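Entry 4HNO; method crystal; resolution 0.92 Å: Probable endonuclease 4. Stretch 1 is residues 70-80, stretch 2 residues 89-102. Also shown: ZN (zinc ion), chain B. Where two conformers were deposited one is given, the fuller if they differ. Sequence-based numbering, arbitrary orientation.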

# COMPACT_ATOMS: atom_id res chain seq x y z
N PHE A 70 4.94 -0.77 -7.18
CA PHE A 70 4.08 0.23 -6.58
C PHE A 70 4.90 1.36 -5.98
O PHE A 70 5.97 1.12 -5.43
CB PHE A 70 3.25 -0.41 -5.42
CG PHE A 70 2.49 -1.63 -5.83
CD1 PHE A 70 3.09 -2.88 -5.79
CD2 PHE A 70 1.18 -1.53 -6.27
CE1 PHE A 70 2.39 -4.00 -6.14
CE2 PHE A 70 0.48 -2.65 -6.63
CZ PHE A 70 1.10 -3.90 -6.56
N CYS A 71 4.36 2.58 -6.00
CA CYS A 71 4.89 3.65 -5.18
C CYS A 71 3.98 3.87 -3.98
O CYS A 71 2.76 3.72 -4.08
CB CYS A 71 5.03 4.97 -5.94
SG CYS A 71 6.51 5.13 -6.95
N HIS A 72 4.57 4.23 -2.86
CA HIS A 72 3.85 4.73 -1.68
C HIS A 72 4.08 6.23 -1.59
O HIS A 72 5.19 6.69 -1.68
CB HIS A 72 4.35 4.06 -0.40
CG HIS A 72 3.41 4.17 0.77
ND1 HIS A 72 3.00 5.36 1.32
CD2 HIS A 72 2.82 3.19 1.50
CE1 HIS A 72 2.18 5.10 2.34
NE2 HIS A 72 2.05 3.79 2.48
N SER A 73 3.00 6.97 -1.43
CA SER A 73 3.00 8.41 -1.33
C SER A 73 3.67 8.83 -0.05
O SER A 73 3.71 8.08 0.93
CB SER A 73 1.54 8.87 -1.40
OG SER A 73 1.35 10.25 -1.26
N GLY A 74 4.19 10.04 -0.04
CA GLY A 74 4.91 10.56 1.10
C GLY A 74 4.06 10.84 2.31
O GLY A 74 2.88 11.18 2.22
N TYR A 75 4.77 10.77 3.44
CA TYR A 75 4.25 10.90 4.79
C TYR A 75 3.54 12.23 5.12
O TYR A 75 2.73 12.29 6.04
CB TYR A 75 5.38 10.58 5.80
CG TYR A 75 6.50 11.60 6.04
CD1 TYR A 75 6.65 12.18 7.29
CD2 TYR A 75 7.45 11.92 5.06
CE1 TYR A 75 7.67 13.08 7.56
CE2 TYR A 75 8.49 12.83 5.33
CZ TYR A 75 8.59 13.40 6.58
OH TYR A 75 9.60 14.29 6.85
N LEU A 76 3.84 13.27 4.36
CA LEU A 76 3.32 14.64 4.59
C LEU A 76 1.94 14.89 4.01
O LEU A 76 1.21 15.74 4.49
CB LEU A 76 4.26 15.68 3.94
CG LEU A 76 5.73 15.73 4.31
CD1 LEU A 76 6.29 17.06 3.84
CD2 LEU A 76 5.90 15.53 5.79
N ILE A 77 1.64 14.23 2.90
CA ILE A 77 0.42 14.53 2.18
C ILE A 77 -0.79 14.15 3.03
O ILE A 77 -0.86 13.05 3.58
CB ILE A 77 0.44 13.79 0.85
CG1 ILE A 77 1.48 14.44 -0.08
CG2 ILE A 77 -0.95 13.71 0.21
CD1 ILE A 77 1.86 13.56 -1.24
N ASN A 78 -1.73 15.07 3.15
CA ASN A 78 -2.93 14.84 3.93
C ASN A 78 -4.09 15.57 3.30
O ASN A 78 -4.38 16.73 3.61
CB ASN A 78 -2.74 15.28 5.37
CG ASN A 78 -3.97 15.01 6.19
OD1 ASN A 78 -4.91 14.38 5.73
ND2 ASN A 78 -3.99 15.53 7.42
N LEU A 79 -4.76 14.87 2.39
CA LEU A 79 -5.90 15.42 1.67
C LEU A 79 -7.15 15.62 2.54
O LEU A 79 -8.11 16.21 2.07
CB LEU A 79 -6.28 14.54 0.48
CG LEU A 79 -5.23 14.38 -0.62
CD1 LEU A 79 -5.79 13.42 -1.67
CD2 LEU A 79 -4.83 15.70 -1.23
N ALA A 80 -7.12 15.13 3.78
CA ALA A 80 -8.22 15.40 4.71
C ALA A 80 -7.93 16.58 5.62
O ALA A 80 -8.78 16.93 6.43
CB ALA A 80 -8.54 14.18 5.55
N LYS A 89 -1.00 22.24 -0.53
CA LYS A 89 0.34 21.74 -0.78
C LYS A 89 0.34 20.23 -0.99
O LYS A 89 1.13 19.69 -1.77
CB LYS A 89 1.26 22.15 0.37
CG LYS A 89 1.49 23.67 0.43
CD LYS A 89 2.26 24.04 1.68
CE LYS A 89 2.33 25.54 2.01
NZ LYS A 89 2.65 26.43 0.89
N SER A 90 -0.55 19.54 -0.28
CA SER A 90 -0.73 18.10 -0.44
C SER A 90 -1.21 17.75 -1.84
O SER A 90 -0.71 16.81 -2.46
CB SER A 90 -1.72 17.58 0.60
OG SER A 90 -1.18 17.62 1.90
N VAL A 91 -2.19 18.49 -2.35
CA VAL A 91 -2.67 18.25 -3.70
C VAL A 91 -1.53 18.43 -4.70
O VAL A 91 -1.34 17.61 -5.60
CB VAL A 91 -3.85 19.18 -4.02
CG1 VAL A 91 -4.15 19.23 -5.51
CG2 VAL A 91 -5.08 18.78 -3.23
N GLU A 92 -0.76 19.50 -4.56
CA GLU A 92 0.29 19.75 -5.53
C GLU A 92 1.40 18.72 -5.45
O GLU A 92 1.94 18.30 -6.47
CB GLU A 92 0.83 21.17 -5.41
CG GLU A 92 -0.20 22.23 -5.78
CD GLU A 92 -0.79 22.06 -7.17
OE1 GLU A 92 -0.01 21.83 -8.12
OE2 GLU A 92 -2.04 22.12 -7.30
N LEU A 93 1.75 18.29 -4.24
CA LEU A 93 2.79 17.28 -4.13
C LEU A 93 2.28 15.93 -4.64
O LEU A 93 3.03 15.19 -5.26
CB LEU A 93 3.32 17.17 -2.69
CG LEU A 93 4.48 16.19 -2.51
CD1 LEU A 93 5.65 16.50 -3.40
CD2 LEU A 93 4.88 16.16 -1.05
N LEU A 94 1.00 15.62 -4.41
CA LEU A 94 0.47 14.36 -4.94
C LEU A 94 0.46 14.37 -6.47
O LEU A 94 0.76 13.35 -7.08
CB LEU A 94 -0.92 14.12 -4.35
CG LEU A 94 -1.49 12.73 -4.60
CD1 LEU A 94 -0.61 11.63 -4.08
CD2 LEU A 94 -2.87 12.62 -3.95
N LYS A 95 0.15 15.51 -7.09
CA LYS A 95 0.26 15.60 -8.54
C LYS A 95 1.69 15.30 -8.99
O LYS A 95 1.91 14.58 -9.96
CB LYS A 95 -0.13 16.98 -9.07
CG LYS A 95 -1.59 17.36 -9.03
CD LYS A 95 -1.83 18.83 -9.41
CE LYS A 95 -3.25 19.24 -9.25
NZ LYS A 95 -3.39 20.71 -9.44
N LYS A 96 2.67 15.89 -8.29
CA LYS A 96 4.07 15.61 -8.61
C LYS A 96 4.40 14.12 -8.43
O LYS A 96 5.07 13.54 -9.26
CB LYS A 96 4.98 16.50 -7.76
CG LYS A 96 6.44 16.12 -7.76
CD LYS A 96 7.14 16.00 -9.11
CE LYS A 96 7.18 17.28 -9.91
NZ LYS A 96 7.89 18.36 -9.18
N GLU A 97 3.90 13.50 -7.36
CA GLU A 97 4.15 12.08 -7.19
C GLU A 97 3.55 11.26 -8.32
O GLU A 97 4.17 10.30 -8.77
CB GLU A 97 3.61 11.61 -5.84
CG GLU A 97 4.37 12.16 -4.66
CD GLU A 97 3.84 11.60 -3.32
OE1 GLU A 97 4.57 11.65 -2.32
OE2 GLU A 97 2.67 11.13 -3.32
N VAL A 98 2.36 11.62 -8.79
CA VAL A 98 1.80 10.95 -9.96
C VAL A 98 2.72 11.10 -11.16
O VAL A 98 2.95 10.15 -11.90
CB VAL A 98 0.38 11.47 -10.25
CG1 VAL A 98 -0.09 11.02 -11.63
CG2 VAL A 98 -0.59 11.01 -9.17
N GLU A 99 3.26 12.30 -11.36
CA GLU A 99 4.14 12.52 -12.47
C GLU A 99 5.47 11.77 -12.33
O GLU A 99 6.03 11.33 -13.34
CB GLU A 99 4.28 14.00 -12.73
CG GLU A 99 2.92 14.60 -13.24
CD GLU A 99 2.41 13.94 -14.57
OE1 GLU A 99 3.19 13.91 -15.55
OE2 GLU A 99 1.27 13.45 -14.64
N ILE A 100 5.97 11.61 -11.11
CA ILE A 100 7.13 10.77 -10.89
C ILE A 100 6.82 9.33 -11.31
O ILE A 100 7.60 8.69 -12.02
CB ILE A 100 7.59 10.83 -9.41
CG1 ILE A 100 8.17 12.20 -9.08
CG2 ILE A 100 8.59 9.72 -9.13
CD1 ILE A 100 8.29 12.50 -7.61
N CYS A 101 5.68 8.82 -10.83
CA CYS A 101 5.28 7.48 -11.24
C CYS A 101 5.22 7.36 -12.75
O CYS A 101 5.73 6.41 -13.33
CB CYS A 101 3.92 7.12 -10.64
SG CYS A 101 3.91 6.87 -8.86
N ARG A 102 4.57 8.33 -13.38
CA ARG A 102 4.38 8.28 -14.83
C ARG A 102 5.74 8.27 -15.53
O ARG A 102 5.92 7.56 -16.51
CB ARG A 102 3.50 9.48 -15.24
CG ARG A 102 3.12 9.60 -16.70
CD ARG A 102 1.98 8.70 -17.20
NE ARG A 102 2.41 7.31 -17.29
CZ ARG A 102 3.12 6.82 -18.30
NH1 ARG A 102 3.46 5.54 -18.27
NH2 ARG A 102 3.50 7.58 -19.34
ZN ZN B . 0.91 2.90 3.93
O HOH W 1 1.74 1.48 4.91

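The carboxylate of E97 anchors the loop that follows the strand. Its two oxygens take separate donors from adjacent residues. S73 OG donates to E97 OE2 at 2.6 Å, a short hydrogen bond. G74 N donates to E97 OE1 at 2.8 Å, with an N-H...acceptor angle of 159°. One acid thus holds a side-chain hydroxyl and a backbone amide where strand 70-72 gives way to loop. E97 is buried, so these bonds supply polar partners to a carboxylate away from bulk solvent. OE1 also has a hydrogen-bonding partner elsewhere in the structure.

G74 sits close against this group. An ideal CB on it would point toward the helix and lie 3.2 Å from E97 OE1, a tight approach.

A second polar tie lies further along the loop. N78 N donates to S90 OG at 2.9 Å, and the angle of 173° is nearly straight. Here a helix side chain receives a loop amide. The backbones come near each other at this point: the CA atoms of I77 and S90 are 4.6 Å apart. S90 OG also lies 3.5 Å from I77 CA, so the hydroxyl is packed against the loop backbone as well as bonded to it.

From the first tie toward the second, residues G74 to I77 form a type I beta turn. Its backbone hydrogen bond, I77 N to G74 O, is weak at 3.4 Å. I77, the last residue of the turn, lies against the helix. The CA-to-CB bond of I77 points sideways, but the end of the side chain comes nearer. I77 CD1 lies 3.9 Å from L93 CG and 4.2 Å from L94 CB. I77 CD1 is also 3.3 Å from E97 OE2, so it packs beside the carboxylate that accepts from S73. I77 has the largest area covered by the helix of any residue from F70 to A80.

L79 extends the apolar packing. Its CB also points sideways and its end turns nearer. L79 CD2 meets V91 CG2 at 3.7 Å, while L79 CD1 meets L94 CD2 at 3.8 Å. L94 therefore touches both I77 and L79.

In the strand, C71 CB packs on C101 SG at 3.7 Å. The CA-to-CB bonds of C71 and S73 point toward the helix, whereas that of the intervening H72 points away. H72 NE2 binds the zinc ion at 2.0 Å, and H72 ND1 donates to S73 O at 2.8 Å. S73 thus links to the zinc ligand through its carbonyl and to E97 through its hydroxyl.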